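Side-chain contact in putative pterin-4-alpha-carbinolamine dehydratase (Brucella melitensis, PDB 3JST), which probably catalyses the dehydration of 4a-hydroxytetrahydrobiopterin to dihydrobiopterin, as a member of the pterin-4-alpha-carbinolamine dehydratase family: residues H58-F63 with R90-I95. Residues are numbered along the deposited sequence; the frame is centred on the assembly and turned at random.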
# COMPACT_ATOMS: atom_id res chain seq x y z
N HIS A 58 2.09 3.48 10.49
CA HIS A 58 0.99 3.24 9.56
C HIS A 58 1.20 1.86 8.94
O HIS A 58 2.11 1.67 8.13
CB HIS A 58 0.95 4.33 8.49
CG HIS A 58 -0.23 4.23 7.57
ND1 HIS A 58 -1.52 4.45 8.00
CD2 HIS A 58 -0.31 3.92 6.26
CE1 HIS A 58 -2.35 4.27 6.98
NE2 HIS A 58 -1.64 3.95 5.91
N HIS A 59 0.36 0.91 9.32
CA HIS A 59 0.63 -0.49 9.05
C HIS A 59 -0.31 -1.08 8.01
O HIS A 59 -1.52 -0.82 8.04
CB HIS A 59 0.58 -1.27 10.35
CG HIS A 59 1.55 -0.76 11.36
ND1 HIS A 59 1.22 0.18 12.32
CD2 HIS A 59 2.87 -1.02 11.53
CE1 HIS A 59 2.28 0.45 13.05
NE2 HIS A 59 3.30 -0.26 12.59
N PRO A 60 0.24 -1.86 7.07
CA PRO A 60 -0.57 -2.43 6.00
C PRO A 60 -1.39 -3.63 6.46
O PRO A 60 -1.10 -4.22 7.51
CB PRO A 60 0.47 -2.88 4.97
CG PRO A 60 1.67 -3.24 5.81
CD PRO A 60 1.67 -2.24 6.93
N GLU A 61 -2.41 -3.97 5.68
CA GLU A 61 -3.01 -5.30 5.73
C GLU A 61 -2.37 -6.06 4.57
O GLU A 61 -2.50 -5.66 3.41
CB GLU A 61 -4.53 -5.24 5.57
CG GLU A 61 -5.25 -4.64 6.77
CD GLU A 61 -6.76 -4.62 6.63
OE1 GLU A 61 -7.28 -5.08 5.59
OE2 GLU A 61 -7.44 -4.13 7.56
N TRP A 62 -1.66 -7.14 4.87
CA TRP A 62 -0.96 -7.87 3.82
C TRP A 62 -0.86 -9.37 4.01
O TRP A 62 -0.83 -9.87 5.13
CB TRP A 62 0.42 -7.25 3.52
CG TRP A 62 1.39 -7.11 4.67
CD1 TRP A 62 1.18 -7.42 5.99
CD2 TRP A 62 2.72 -6.57 4.59
NE1 TRP A 62 2.30 -7.13 6.73
CE2 TRP A 62 3.26 -6.60 5.90
CE3 TRP A 62 3.51 -6.07 3.55
CZ2 TRP A 62 4.55 -6.16 6.18
CZ3 TRP A 62 4.80 -5.63 3.83
CH2 TRP A 62 5.31 -5.68 5.14
N PHE A 63 -0.85 -10.07 2.87
CA PHE A 63 -0.85 -11.52 2.81
C PHE A 63 0.36 -11.94 2.00
O PHE A 63 0.65 -11.33 0.97
CB PHE A 63 -2.13 -12.01 2.13
CG PHE A 63 -2.13 -13.48 1.79
CD1 PHE A 63 -2.51 -14.43 2.73
CD2 PHE A 63 -1.77 -13.92 0.52
CE1 PHE A 63 -2.51 -15.79 2.42
CE2 PHE A 63 -1.77 -15.28 0.19
CZ PHE A 63 -2.14 -16.21 1.14
N ARG A 90 3.54 4.33 -2.57
CA ARG A 90 4.68 4.92 -3.26
C ARG A 90 5.99 4.26 -2.84
O ARG A 90 6.78 3.88 -3.70
CB ARG A 90 4.74 6.43 -3.00
CG ARG A 90 5.93 7.15 -3.63
CD ARG A 90 5.95 8.65 -3.30
NE ARG A 90 4.68 9.30 -3.62
CZ ARG A 90 3.96 10.05 -2.79
NH1 ARG A 90 4.35 10.29 -1.54
NH2 ARG A 90 2.82 10.59 -3.22
N LYS A 91 6.20 4.12 -1.53
CA LYS A 91 7.43 3.52 -1.00
C LYS A 91 7.55 2.06 -1.39
O LYS A 91 8.63 1.60 -1.78
CB LYS A 91 7.49 3.65 0.53
CG LYS A 91 8.82 3.18 1.15
CD LYS A 91 9.98 4.13 0.80
CE LYS A 91 11.19 3.83 1.67
NZ LYS A 91 12.32 4.76 1.42
N MET A 92 6.45 1.33 -1.27
CA MET A 92 6.40 -0.08 -1.68
C MET A 92 6.76 -0.24 -3.15
O MET A 92 7.52 -1.15 -3.50
CB MET A 92 5.02 -0.67 -1.41
CG MET A 92 4.80 -1.03 0.05
SD MET A 92 3.16 -1.70 0.37
CE MET A 92 3.39 -2.26 2.06
N ASN A 93 6.23 0.63 -3.99
CA ASN A 93 6.57 0.62 -5.41
C ASN A 93 8.06 0.87 -5.65
O ASN A 93 8.65 0.27 -6.56
CB ASN A 93 5.71 1.63 -6.20
CG ASN A 93 4.38 1.05 -6.62
OD1 ASN A 93 3.92 0.05 -6.07
ND2 ASN A 93 3.74 1.66 -7.62
N ALA A 94 8.66 1.74 -4.84
CA ALA A 94 10.09 2.03 -4.93
C ALA A 94 10.92 0.82 -4.48
O ALA A 94 11.91 0.48 -5.12
CB ALA A 94 10.45 3.26 -4.09
N ILE A 95 10.50 0.18 -3.39
CA ILE A 95 11.20 -1.00 -2.88
C ILE A 95 11.13 -2.14 -3.90
O ILE A 95 12.16 -2.74 -4.23
CB ILE A 95 10.59 -1.48 -1.54
CG1 ILE A 95 10.79 -0.44 -0.43
CG2 ILE A 95 11.24 -2.81 -1.11
CD1 ILE A 95 9.83 -0.63 0.74
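Pro60 and Met92 mark the closest backbone approach between residues 58-63, a loop running into a strand, and the helical residues 90-95, yet their CA atoms lie 10.6 Å apart, so the gap is bridged by side chains alone. Met92 does the reaching. Its CG stands beside the backbone N and anti to the carbonyl carbon (chi1 -78°), and beyond CG the chain is fully extended, which carries the terminal methyl CE across to Pro60 and Trp62. There CE lies 4.1 Å from CZ3 of Trp62, on the six-membered part of the indole, and 4.2 Å from CB of Pro60. The methyl meets the indole obliquely, and the contact is apolar, with no hydrogen bond between the two segments. A long, unbranched, apolar methionine suits a buried position that must span such a distance. Just before the strand, Pro60 packs against Trp62: its CG sits 3.6 Å above the indole plane of Trp62, over the centre, a CH-pi type of packing in which the rigid pyrrolidine lies against one face. Trp62 holds its CG between the backbone N and the carbonyl carbon (chi1 56°), which swings the indole back over the proline. The broad indole suits its place by serving both partners. This is helix-on-sheet packing: helix 83-96 joins strand 61-65, the outermost of the antiparallel sheet within this chain, over strand 68-73, where Met92 touches Val71 and Pro60 rests on Leu73. Met92 also touches Phe34 of strand 30-35, and Trp62 packs against Ala49 of helix 39-56.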